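DegV family protein (Streptococcus agalactiae, PDB 3LUP) binds elaidic acid and may handle long-chain fatty acids such as palmitate in lipid transport or fatty acid metabolism. Local coordinates at residues A[5-10]-A[77-82]; A[27-32]-A[70-75]. One frame throughout, in Å; residues are numbered along the deposited sequence.

Helix 69-81 lies against two neighbouring parallel strands of one sheet, and each strand supplies one contact: strand 6-11 meets residues 77-82 in interaction 1, and strand 26-29 meets residues 70-75 in interaction 2. The centres of the two interactions are 12 Å apart. The strands are probably joined by backbone hydrogen bonds, with Leu8 O 2.6 Å from Tyr27 N and Thr10 O 2.7 Å from Leu29 N. Tyr27 also packs against Leu79. Both segments of interaction 2 fall between residues 10 and 77, the inner ends of interaction 1. Interaction 2 also reaches the lipid site: Ile31 touches the bound elaidic acid, whereas the side chain of Leu29 stays about 11 Å from that ligand.

Interaction 1 (A[5-10]-A[77-82])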
loop_
_atom_site.group_PDB
_atom_site.type_symbol
_atom_site.label_atom_id
_atom_site.label_comp_id
_atom_site.label_asym_id
_atom_site.label_seq_id
_atom_site.Cartn_x
_atom_site.Cartn_y
_atom_site.Cartn_z
ATOM N N LYS A 5 -25.613 -4.347 -5.233
ATOM C CA LYS A 5 -24.561 -5.189 -5.792
ATOM C C LYS A 5 -23.320 -4.317 -5.890
ATOM O O LYS A 5 -23.243 -3.402 -6.720
ATOM C CB LYS A 5 -24.964 -5.769 -7.148
ATOM C CG LYS A 5 -23.911 -6.664 -7.802
ATOM C CD LYS A 5 -24.570 -7.735 -8.654
ATOM C CE LYS A 5 -23.692 -8.199 -9.805
ATOM N NZ LYS A 5 -23.996 -7.405 -11.034
ATOM N N LEU A 6 -22.369 -4.592 -5.001
ATOM C CA LEU A 6 -21.244 -3.703 -4.764
ATOM C C LEU A 6 -19.976 -4.243 -5.412
ATOM O O LEU A 6 -19.661 -5.433 -5.274
ATOM C CB LEU A 6 -21.026 -3.533 -3.262
ATOM C CG LEU A 6 -19.750 -2.833 -2.778
ATOM C CD1 LEU A 6 -19.804 -1.327 -3.085
ATOM C CD2 LEU A 6 -19.534 -3.081 -1.292
ATOM N N ALA A 7 -19.264 -3.376 -6.133
ATOM C CA ALA A 7 -18.001 -3.764 -6.727
ATOM C C ALA A 7 -16.860 -3.164 -5.929
ATOM O O ALA A 7 -16.983 -2.058 -5.363
ATOM C CB ALA A 7 -17.929 -3.326 -8.146
ATOM N N LEU A 8 -15.751 -3.892 -5.882
ATOM C CA LEU A 8 -14.552 -3.356 -5.280
ATOM C C LEU A 8 -13.409 -3.177 -6.253
ATOM O O LEU A 8 -12.975 -4.128 -6.914
ATOM C CB LEU A 8 -14.123 -4.160 -4.045
ATOM C CG LEU A 8 -14.628 -3.389 -2.828
ATOM C CD1 LEU A 8 -15.911 -4.005 -2.312
ATOM C CD2 LEU A 8 -13.580 -3.266 -1.741
ATOM N N ILE A 9 -12.934 -1.937 -6.348
ATOM C CA ILE A 9 -11.799 -1.653 -7.218
ATOM C C ILE A 9 -10.569 -1.193 -6.431
ATOM O O ILE A 9 -10.653 -0.375 -5.487
ATOM C CB ILE A 9 -12.137 -0.659 -8.366
ATOM C CG1 ILE A 9 -13.263 -1.196 -9.240
ATOM C CG2 ILE A 9 -10.956 -0.475 -9.284
ATOM C CD1 ILE A 9 -14.640 -0.880 -8.751
ATOM N N THR A 10 -9.437 -1.757 -6.840
ATOM C CA THR A 10 -8.156 -1.460 -6.248
ATOM C C THR A 10 -7.085 -1.533 -7.320
ATOM O O THR A 10 -7.399 -1.728 -8.482
ATOM C CB THR A 10 -7.839 -2.420 -5.079
ATOM O OG1 THR A 10 -6.603 -2.017 -4.466
ATOM C CG2 THR A 10 -7.740 -3.860 -5.559
ATOM N N CYS A 77 -18.063 1.664 -16.500
ATOM C CA CYS A 77 -19.140 1.476 -17.459
ATOM C C CYS A 77 -19.549 -0.000 -17.528
ATOM O O CYS A 77 -20.736 -0.323 -17.456
ATOM C CB CYS A 77 -18.712 2.010 -18.827
ATOM S SG CYS A 77 -19.893 1.706 -20.144
ATOM N N GLN A 78 -18.554 -0.884 -17.642
ATOM C CA GLN A 78 -18.757 -2.343 -17.638
ATOM C C GLN A 78 -19.500 -2.857 -16.390
ATOM O O GLN A 78 -20.382 -3.715 -16.485
ATOM C CB GLN A 78 -17.409 -3.069 -17.819
ATOM C CG GLN A 78 -17.513 -4.524 -18.267
ATOM C CD GLN A 78 -18.394 -4.717 -19.525
ATOM O OE1 GLN A 78 -18.370 -3.900 -20.449
ATOM N NE2 GLN A 78 -19.161 -5.814 -19.557
ATOM N N LEU A 79 -19.149 -2.325 -15.226
ATOM C CA LEU A 79 -19.808 -2.705 -13.979
ATOM C C LEU A 79 -21.284 -2.290 -13.972
ATOM O O LEU A 79 -22.154 -3.067 -13.565
ATOM C CB LEU A 79 -19.054 -2.126 -12.770
ATOM C CG LEU A 79 -17.639 -2.682 -12.532
ATOM C CD1 LEU A 79 -16.796 -1.759 -11.683
ATOM C CD2 LEU A 79 -17.693 -4.044 -11.910
ATOM N N GLU A 80 -21.551 -1.074 -14.451
ATOM C CA GLU A 80 -22.909 -0.551 -14.576
ATOM C C GLU A 80 -23.802 -1.473 -15.393
ATOM O O GLU A 80 -24.936 -1.735 -14.997
ATOM C CB GLU A 80 -22.879 0.846 -15.196
ATOM C CG GLU A 80 -24.228 1.552 -15.373
ATOM C CD GLU A 80 -24.056 2.979 -15.923
ATOM O OE1 GLU A 80 -23.179 3.736 -15.416
ATOM O OE2 GLU A 80 -24.790 3.351 -16.871
ATOM N N LYS A 81 -23.295 -1.959 -16.527
ATOM C CA LYS A 81 -24.070 -2.885 -17.360
ATOM C C LYS A 81 -23.983 -4.352 -16.913
ATOM O O LYS A 81 -24.781 -5.183 -17.319
ATOM C CB LYS A 81 -23.787 -2.701 -18.856
ATOM C CG LYS A 81 -22.341 -2.683 -19.272
ATOM C CD LYS A 81 -22.202 -1.988 -20.630
ATOM C CE LYS A 81 -20.974 -2.492 -21.377
ATOM N NZ LYS A 81 -20.547 -1.596 -22.500
ATOM N N GLU A 82 -23.034 -4.654 -16.042
ATOM C CA GLU A 82 -22.983 -5.973 -15.448
ATOM C C GLU A 82 -23.983 -6.054 -14.272
ATOM O O GLU A 82 -24.118 -7.111 -13.634
ATOM C CB GLU A 82 -21.542 -6.309 -15.038
ATOM C CG GLU A 82 -21.049 -7.598 -15.650
ATOM C CD GLU A 82 -19.541 -7.643 -15.894
ATOM O OE1 GLU A 82 -18.749 -7.324 -14.965
ATOM O OE2 GLU A 82 -19.150 -8.031 -17.026
#
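Lys5 NZ stands 2.6 Å from the backbone oxygen of Glu82, the one close polar approach between the two segments. The lysine leaves its backbone with CG trans to N (chi1 180°), then bends at chi2 and chi4, which brings NZ beside Glu82 O. Tyr84 adds a cation-pi contact to the same side chain. The Glu82 carboxylate is a more distant charge, OE1 being 6.6 Å from Lys5 NZ; any electrostatic attraction between them would therefore act without direct contact. A weak bond of 3.4 Å from Gln78 NE2 reaches the other carboxylate oxygen, Glu82 OE2.

Helix 69-81 lies in the long connection, a crossover with an insertion, that leads from strand 26-29 to the parallel strand 86-89, with strand 6-11 between those two in the sheet. Ala7 and Ile9 turn their side chains to this helix, while Leu8 points away and packs on Val131, Ala134 and Leu135 of helix 124-138, which covers the other face. Backbone hydrogen bonds of Ala7 with His86 and Leu88 tie strand 6-11 to strand 86-89.

Deeper in, the contact is apolar and centres on Leu79. Ala7 CA and Leu79 CA, the nearest such pair of the two segments, are 7.5 Å apart. With its CG lying beside the backbone N (chi1 -66°), this leucine presents both methyls to the strand. Its CD2 lies 3.8 Å from Ala7 CB, whereas its CD1 meets Ile9 CD1 tip to tip at 3.7 Å.

Interaction 2 (A[27-32]-A[70-75]); sequences YVLDIP and AELDDL. With GOL (glycerol), chain C.
Tyr27 and Leu75 provide the first apolar contact: Leu75 CD2 sits 3.6 Å from Tyr27 CB, while its other methyl, CD1, comes obliquely to the ring, 3.7 Å from Tyr27 CD1. A trans chi1 of -177° in Leu75 sends this fork toward the strand. CD2 serves Leu29 too, lying 3.8 Å from Leu29 CD1. The second methyl of Leu29, CD2, meets Leu72 CB at 4.1 Å, and so the leucine touches the helix at two positions about one turn apart. Ile9 on the neighbouring strand and Phe99 of helix 99-103 pack on Leu29 as well.

In the four-stranded parallel sheet of this alpha/beta domain, strand 26-29 is outermost within the chain, and the helix runs nearly antiparallel to it: the segment axes make an angle of 160° and approach to 9.8 Å.

The polar contacts involve a partner beyond the two segments and a bound glycerol. Tyr27 OH is hydrogen-bonded to Tyr84 OH. Between the segments, a glycerol probably acquired from the crystallisation liquor makes a bridge: its O3 accepts a bond from Asp30 N, 2.8 Å away with an N-H...O angle of 156°, and donates one to Glu71 OE1 (2.7 Å).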
loop_
_atom_site.group_PDB
_atom_site.type_symbol
_atom_site.label_atom_id
_atom_site.label_comp_id
_atom_site.label_asym_id
_atom_site.label_seq_id
_atom_site.Cartn_x
_atom_site.Cartn_y
_atom_site.Cartn_z
ATOM N N TYR A 27 -12.018 -5.962 -8.488
ATOM C CA TYR A 27 -11.331 -5.583 -9.724
ATOM C C TYR A 27 -10.018 -4.855 -9.419
ATOM O O TYR A 27 -9.973 -3.972 -8.552
ATOM C CB TYR A 27 -12.262 -4.760 -10.615
ATOM C CG TYR A 27 -13.533 -5.510 -10.935
ATOM C CD1 TYR A 27 -13.661 -6.221 -12.130
ATOM C CD2 TYR A 27 -14.601 -5.542 -10.018
ATOM C CE1 TYR A 27 -14.827 -6.936 -12.419
ATOM C CE2 TYR A 27 -15.769 -6.257 -10.289
ATOM C CZ TYR A 27 -15.874 -6.952 -11.493
ATOM O OH TYR A 27 -17.028 -7.653 -11.774
ATOM N N VAL A 28 -8.952 -5.252 -10.113
ATOM C CA VAL A 28 -7.609 -4.750 -9.828
ATOM C C VAL A 28 -7.011 -4.091 -11.050
ATOM O O VAL A 28 -6.749 -4.759 -12.056
ATOM C CB VAL A 28 -6.613 -5.867 -9.376
ATOM C CG1 VAL A 28 -5.372 -5.225 -8.826
ATOM C CG2 VAL A 28 -7.215 -6.796 -8.341
ATOM N N LEU A 29 -6.782 -2.787 -10.941
ATOM C CA LEU A 29 -6.112 -2.001 -11.978
ATOM C C LEU A 29 -4.602 -2.205 -11.921
ATOM O O LEU A 29 -4.031 -2.210 -10.830
ATOM C CB LEU A 29 -6.401 -0.515 -11.763
ATOM C CG LEU A 29 -7.651 0.148 -12.330
ATOM C CD1 LEU A 29 -8.815 -0.807 -12.395
ATOM C CD2 LEU A 29 -8.008 1.385 -11.510
ATOM N N ASP A 30 -3.958 -2.338 -13.083
ATOM C CA ASP A 30 -2.501 -2.502 -13.140
ATOM C C ASP A 30 -1.717 -1.196 -13.057
ATOM O O ASP A 30 -2.102 -0.185 -13.642
ATOM C CB ASP A 30 -2.086 -3.270 -14.393
ATOM C CG ASP A 30 -2.698 -4.661 -14.455
ATOM O OD1 ASP A 30 -2.846 -5.320 -13.396
ATOM O OD2 ASP A 30 -3.046 -5.094 -15.576
ATOM N N ILE A 31 -0.613 -1.236 -12.317
ATOM C CA ILE A 31 0.338 -0.114 -12.245
ATOM C C ILE A 31 1.595 -0.422 -13.054
ATOM O O ILE A 31 2.317 -1.361 -12.741
ATOM C CB ILE A 31 0.723 0.243 -10.778
ATOM C CG1 ILE A 31 -0.541 0.574 -9.963
ATOM C CG2 ILE A 31 1.755 1.390 -10.757
ATOM C CD1 ILE A 31 -0.325 0.856 -8.499
ATOM N N PRO A 32 1.845 0.359 -14.110
ATOM C CA PRO A 32 3.036 0.159 -14.928
ATOM C C PRO A 32 4.342 0.567 -14.233
ATOM O O PRO A 32 4.372 1.526 -13.459
ATOM C CB PRO A 32 2.782 1.065 -16.140
ATOM C CG PRO A 32 1.293 1.295 -16.155
ATOM C CD PRO A 32 0.941 1.364 -14.699
ATOM N N ALA A 70 -8.440 5.668 -18.324
ATOM C CA ALA A 70 -9.290 5.070 -19.344
ATOM C C ALA A 70 -9.741 3.666 -18.948
ATOM O O ALA A 70 -10.875 3.284 -19.223
ATOM C CB ALA A 70 -8.582 5.053 -20.689
ATOM N N GLU A 71 -8.862 2.910 -18.299
ATOM C CA GLU A 71 -9.205 1.564 -17.856
ATOM C C GLU A 71 -10.240 1.586 -16.742
ATOM O O GLU A 71 -11.185 0.804 -16.757
ATOM C CB GLU A 71 -7.968 0.798 -17.401
ATOM C CG GLU A 71 -7.124 0.295 -18.531
ATOM C CD GLU A 71 -6.179 -0.808 -18.109
ATOM O OE1 GLU A 71 -5.926 -0.942 -16.893
ATOM O OE2 GLU A 71 -5.688 -1.548 -18.992
ATOM N N LEU A 72 -10.050 2.479 -15.777
ATOM C CA LEU A 72 -11.047 2.695 -14.740
ATOM C C LEU A 72 -12.383 3.097 -15.365
ATOM O O LEU A 72 -13.424 2.499 -15.076
ATOM C CB LEU A 72 -10.576 3.757 -13.734
ATOM C CG LEU A 72 -11.495 4.094 -12.543
ATOM C CD1 LEU A 72 -12.150 2.854 -11.884
ATOM C CD2 LEU A 72 -10.755 4.952 -11.507
ATOM N N ASP A 73 -12.337 4.106 -16.229
ATOM C CA ASP A 73 -13.519 4.615 -16.902
ATOM C C ASP A 73 -14.321 3.505 -17.562
ATOM O O ASP A 73 -15.527 3.405 -17.345
ATOM C CB ASP A 73 -13.116 5.645 -17.944
ATOM C CG ASP A 73 -14.299 6.275 -18.608
ATOM O OD1 ASP A 73 -15.238 6.653 -17.873
ATOM O OD2 ASP A 73 -14.296 6.386 -19.857
ATOM N N ASP A 74 -13.638 2.677 -18.353
ATOM C CA ASP A 74 -14.255 1.552 -19.058
ATOM C C ASP A 74 -14.741 0.430 -18.114
ATOM O O ASP A 74 -15.743 -0.246 -18.395
ATOM C CB ASP A 74 -13.290 0.988 -20.116
ATOM C CG ASP A 74 -12.905 2.022 -21.201
ATOM O OD1 ASP A 74 -13.758 2.862 -21.590
ATOM O OD2 ASP A 74 -11.738 1.980 -21.677
ATOM N N LEU A 75 -14.025 0.236 -17.005
ATOM C CA LEU A 75 -14.421 -0.723 -15.978
ATOM C C LEU A 75 -15.702 -0.277 -15.263
ATOM O O LEU A 75 -16.579 -1.095 -14.962
ATOM C CB LEU A 75 -13.301 -0.912 -14.955
ATOM C CG LEU A 75 -13.557 -1.954 -13.860
ATOM C CD1 LEU A 75 -13.859 -3.346 -14.432
ATOM C CD2 LEU A 75 -12.373 -2.028 -12.941
HETATM C C1 GOL C . -8.585 -3.604 -16.093
HETATM O O1 GOL C . -9.728 -3.957 -15.341
HETATM C C2 GOL C . -7.411 -4.417 -15.564
HETATM O O2 GOL C . -7.605 -5.788 -15.829
HETATM C C3 GOL C . -6.116 -3.955 -16.209
HETATM O O3 GOL C . -5.467 -3.047 -15.345
#